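Local structure of periplasmic binding protein (Thermotoga lettingae TMO, 4RY8) at residues 240-251 and 283-291. The protein probably serves as the extracytoplasmic solute-binding component of a sugar transporter, and holds 5-methylthioribose in the cleft between its two lobes. Residues are numbered along the deposited sequence; the frame is centred on the assembly and turned at random.
Sequences MIQQNSPWVATV and PQLITRQFL
R288 sets its guanidinium edge against the backbone oxygens of M240 and Q242, an example of one long side chain tying a helix start to a neighbouring turn. Its chain runs nearly straight from CG to NE, chi1 being 169°, and passes the carbonyl of W247 on the way. NH2 donates to Q242 O at 2.9 Å, from above the carbonyl plane, while S245 N reaches the same oxygen from the opposite face, closing the type II turn; NE adds a weak bond to M240 O. A lysine in its place would probably fail to reach both oxygens at once, leaving one without its side-chain donor. The backbone N of R288 meets V248 O at 2.7 Å, almost straight.

Packing is tight where L291 CD1 lies 3.8 Å from M240 CB, the two side chains crossing at about a right angle, and I241 CG2 touches L291 CB. On the other face of the sheet, buried V251 meets L285, which lies nearer solvent, CG2 to CD1 at 3.6 Å. The partly exposed V248 and T287 side is looser, and there a water bridges V248 O and Q289 N.

T287 OG1 caps the following helix through F290 N. T250 OG1 bonds to the backbone oxygen of D231, a residue of the methylthioribose pocket, and to S229 OG. Paired backbone bonds between T250 and I286 make strand 284-287 the antiparallel edge of an otherwise parallel sheet, in keeping with a periplasmic binding protein lobe.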
loop_
_atom_site.group_PDB
_atom_site.type_symbol
_atom_site.label_atom_id
_atom_site.label_comp_id
_atom_site.label_asym_id
_atom_site.label_seq_id
_atom_site.Cartn_x
_atom_site.Cartn_y
_atom_site.Cartn_z
ATOM N N MET C 240 0.082 18.964 15.929
ATOM C CA MET C 240 -0.930 18.865 14.869
ATOM C C MET C 240 -2.219 19.601 15.267
ATOM O O MET C 240 -2.867 20.220 14.442
ATOM C CB MET C 240 -1.252 17.403 14.525
ATOM C CG MET C 240 -0.125 16.674 13.748
ATOM S SD MET C 240 -0.297 14.895 13.423
ATOM C CE MET C 240 -1.493 14.976 12.084
ATOM N N ILE C 241 -2.564 19.565 16.524
ATOM C CA ILE C 241 -3.884 20.098 16.914
ATOM C C ILE C 241 -3.901 21.596 17.193
ATOM O O ILE C 241 -4.953 22.164 17.492
ATOM C CB ILE C 241 -4.498 19.305 18.087
ATOM C CG1 ILE C 241 -3.718 19.535 19.388
ATOM C CG2 ILE C 241 -4.553 17.833 17.705
ATOM C CD1 ILE C 241 -4.345 18.861 20.587
ATOM N N GLN C 242 -2.738 22.234 17.109
ATOM C CA GLN C 242 -2.637 23.699 17.243
ATOM C C GLN C 242 -3.512 24.400 16.214
ATOM O O GLN C 242 -3.636 23.949 15.055
ATOM C CB GLN C 242 -1.192 24.173 16.999
ATOM C CG GLN C 242 -0.168 23.818 18.067
ATOM C CD GLN C 242 1.223 24.363 17.747
ATOM O OE1 GLN C 242 1.446 24.984 16.703
ATOM N NE2 GLN C 242 2.163 24.129 18.650
ATOM N N GLN C 243 -4.101 25.516 16.634
ATOM C CA GLN C 243 -4.826 26.379 15.728
ATOM C C GLN C 243 -3.935 26.783 14.535
ATOM O O GLN C 243 -2.745 27.089 14.684
ATOM C CB GLN C 243 -5.333 27.622 16.489
ATOM C CG GLN C 243 -6.525 28.305 15.839
ATOM C CD GLN C 243 -6.573 29.804 16.102
ATOM O OE1 GLN C 243 -5.884 30.327 16.985
ATOM N NE2 GLN C 243 -7.388 30.505 15.324
ATOM N N ASN C 244 -4.530 26.755 13.353
ATOM C CA ASN C 244 -3.873 27.116 12.120
ATOM C C ASN C 244 -2.691 26.215 11.774
ATOM O O ASN C 244 -1.968 26.546 10.850
ATOM C CB ASN C 244 -3.377 28.573 12.143
ATOM C CG ASN C 244 -4.474 29.558 12.475
ATOM O OD1 ASN C 244 -4.936 29.622 13.612
ATOM N ND2 ASN C 244 -4.885 30.350 11.489
ATOM N N SER C 245 -2.484 25.102 12.488
ATOM C CA SER C 245 -1.384 24.187 12.125
ATOM C C SER C 245 -1.441 23.828 10.644
ATOM O O SER C 245 -2.482 23.469 10.133
ATOM C CB SER C 245 -1.417 22.901 12.943
ATOM O OG SER C 245 -0.340 22.047 12.545
ATOM N N PRO C 246 -0.309 23.912 9.940
ATOM C CA PRO C 246 -0.273 23.378 8.583
ATOM C C PRO C 246 -0.083 21.847 8.551
ATOM O O PRO C 246 -0.080 21.253 7.471
ATOM C CB PRO C 246 0.961 24.055 7.983
ATOM C CG PRO C 246 1.889 24.175 9.154
ATOM C CD PRO C 246 0.973 24.502 10.337
ATOM N N TRP C 247 0.066 21.213 9.715
ATOM C CA TRP C 247 0.346 19.775 9.751
ATOM C C TRP C 247 -0.947 18.983 9.613
ATOM O O TRP C 247 -1.705 18.853 10.587
ATOM C CB TRP C 247 1.082 19.430 11.036
ATOM C CG TRP C 247 1.828 18.084 11.015
ATOM C CD1 TRP C 247 1.693 17.064 10.127
ATOM C CD2 TRP C 247 2.762 17.648 11.991
ATOM N NE1 TRP C 247 2.535 16.021 10.470
ATOM C CE2 TRP C 247 3.214 16.370 11.607
ATOM C CE3 TRP C 247 3.309 18.242 13.132
ATOM C CZ2 TRP C 247 4.114 15.657 12.360
ATOM C CZ3 TRP C 247 4.265 17.535 13.854
ATOM C CH2 TRP C 247 4.643 16.266 13.475
ATOM N N VAL C 248 -1.233 18.455 8.421
ATOM C CA VAL C 248 -2.605 17.908 8.174
ATOM C C VAL C 248 -2.795 16.385 8.305
ATOM O O VAL C 248 -3.885 15.917 8.618
ATOM C CB VAL C 248 -3.228 18.429 6.854
ATOM C CG1 VAL C 248 -3.393 19.945 6.908
ATOM C CG2 VAL C 248 -2.415 18.049 5.680
ATOM N N ALA C 249 -1.733 15.622 8.109
ATOM C CA ALA C 249 -1.785 14.188 8.240
ATOM C C ALA C 249 -0.395 13.597 8.479
ATOM O O ALA C 249 0.627 14.162 8.048
ATOM C CB ALA C 249 -2.395 13.564 6.989
ATOM N N THR C 250 -0.394 12.476 9.197
ATOM C CA THR C 250 0.763 11.611 9.352
ATOM C C THR C 250 0.282 10.152 9.284
ATOM O O THR C 250 -0.892 9.804 9.541
ATOM C CB THR C 250 1.530 11.898 10.698
ATOM O OG1 THR C 250 2.821 11.272 10.713
ATOM C CG2 THR C 250 0.752 11.405 11.905
ATOM N N VAL C 251 1.210 9.303 8.910
ATOM C CA VAL C 251 1.011 7.888 8.846
ATOM C C VAL C 251 2.016 7.229 9.784
ATOM O O VAL C 251 3.230 7.457 9.698
ATOM C CB VAL C 251 1.170 7.437 7.372
ATOM C CG1 VAL C 251 1.392 5.937 7.271
ATOM C CG2 VAL C 251 -0.095 7.893 6.615
ATOM N N PRO C 283 0.714 0.123 9.782
ATOM C CA PRO C 283 0.679 1.562 10.021
ATOM C C PRO C 283 -0.633 2.168 9.694
ATOM O O PRO C 283 -1.363 1.619 8.872
ATOM C CB PRO C 283 1.657 2.113 8.976
ATOM C CG PRO C 283 1.432 1.172 7.838
ATOM C CD PRO C 283 1.234 -0.191 8.428
ATOM N N GLN C 284 -0.909 3.335 10.254
ATOM C CA GLN C 284 -2.245 3.921 10.146
ATOM C C GLN C 284 -2.175 5.356 9.738
ATOM O O GLN C 284 -1.403 6.107 10.317
ATOM C CB GLN C 284 -2.975 3.934 11.502
ATOM C CG GLN C 284 -2.944 2.642 12.298
ATOM C CD GLN C 284 -3.656 1.497 11.618
ATOM O OE1 GLN C 284 -4.664 1.687 10.940
ATOM N NE2 GLN C 284 -3.117 0.276 11.800
ATOM N N LEU C 285 -3.075 5.747 8.837
ATOM C CA LEU C 285 -3.361 7.148 8.526
ATOM C C LEU C 285 -4.055 7.868 9.687
ATOM O O LEU C 285 -5.089 7.416 10.236
ATOM C CB LEU C 285 -4.198 7.259 7.232
ATOM C CG LEU C 285 -4.570 8.662 6.688
ATOM C CD1 LEU C 285 -3.352 9.484 6.266
ATOM C CD2 LEU C 285 -5.531 8.517 5.510
ATOM N N ILE C 286 -3.473 8.992 10.072
ATOM C CA ILE C 286 -3.959 9.782 11.196
ATOM C C ILE C 286 -4.039 11.225 10.730
ATOM O O ILE C 286 -3.025 11.872 10.591
ATOM C CB ILE C 286 -3.002 9.668 12.413
ATOM C CG1 ILE C 286 -2.919 8.197 12.875
ATOM C CG2 ILE C 286 -3.534 10.566 13.538
ATOM C CD1 ILE C 286 -1.671 7.820 13.615
ATOM N N THR C 287 -5.241 11.737 10.492
ATOM C CA THR C 287 -5.388 13.116 10.018
ATOM C C THR C 287 -5.593 14.111 11.177
ATOM O O THR C 287 -6.067 13.746 12.254
ATOM C CB THR C 287 -6.534 13.238 8.991
ATOM O OG1 THR C 287 -7.790 13.148 9.665
ATOM C CG2 THR C 287 -6.477 12.147 7.928
ATOM N N ARG C 288 -5.187 15.363 10.943
ATOM C CA ARG C 288 -5.412 16.433 11.912
ATOM C C ARG C 288 -6.906 16.543 12.231
ATOM O O ARG C 288 -7.290 16.774 13.378
ATOM C CB ARG C 288 -4.895 17.767 11.365
ATOM C CG ARG C 288 -5.331 18.947 12.192
ATOM C CD ARG C 288 -4.704 20.265 11.797
ATOM N NE ARG C 288 -4.894 21.214 12.889
ATOM C CZ ARG C 288 -6.049 21.787 13.206
ATOM N NH1 ARG C 288 -7.152 21.546 12.512
ATOM N NH2 ARG C 288 -6.100 22.617 14.224
ATOM N N GLN C 289 -7.718 16.380 11.194
ATOM C CA GLN C 289 -9.178 16.406 11.279
ATOM C C GLN C 289 -9.739 15.357 12.225
ATOM O O GLN C 289 -10.663 15.639 13.021
ATOM C CB GLN C 289 -9.773 16.182 9.879
ATOM C CG GLN C 289 -11.093 16.896 9.628
ATOM C CD GLN C 289 -10.905 18.216 8.895
ATOM O OE1 GLN C 289 -10.287 18.265 7.827
ATOM N NE2 GLN C 289 -11.437 19.292 9.464
ATOM N N PHE C 290 -9.240 14.135 12.091
ATOM C CA PHE C 290 -9.617 13.033 12.992
ATOM C C PHE C 290 -9.179 13.318 14.448
ATOM O O PHE C 290 -9.914 12.998 15.400
ATOM C CB PHE C 290 -9.045 11.682 12.475
ATOM C CG PHE C 290 -9.254 10.531 13.416
ATOM C CD1 PHE C 290 -10.513 9.926 13.540
ATOM C CD2 PHE C 290 -8.213 10.080 14.224
ATOM C CE1 PHE C 290 -10.711 8.882 14.436
ATOM C CE2 PHE C 290 -8.417 9.041 15.123
ATOM C CZ PHE C 290 -9.669 8.442 15.230
ATOM N N LEU C 291 -8.004 13.933 14.640
ATOM C CA LEU C 291 -7.541 14.235 16.015
ATOM C C LEU C 291 -8.481 15.253 16.681
ATOM O O LEU C 291 -8.904 15.059 17.841
ATOM C CB LEU C 291 -6.105 14.759 16.060
ATOM C CG LEU C 291 -4.974 13.855 15.548
ATOM C CD1 LEU C 291 -3.692 14.679 15.453
ATOM C CD2 LEU C 291 -4.807 12.676 16.486
HETATM O O HOH W 1 -6.695 16.773 8.728
#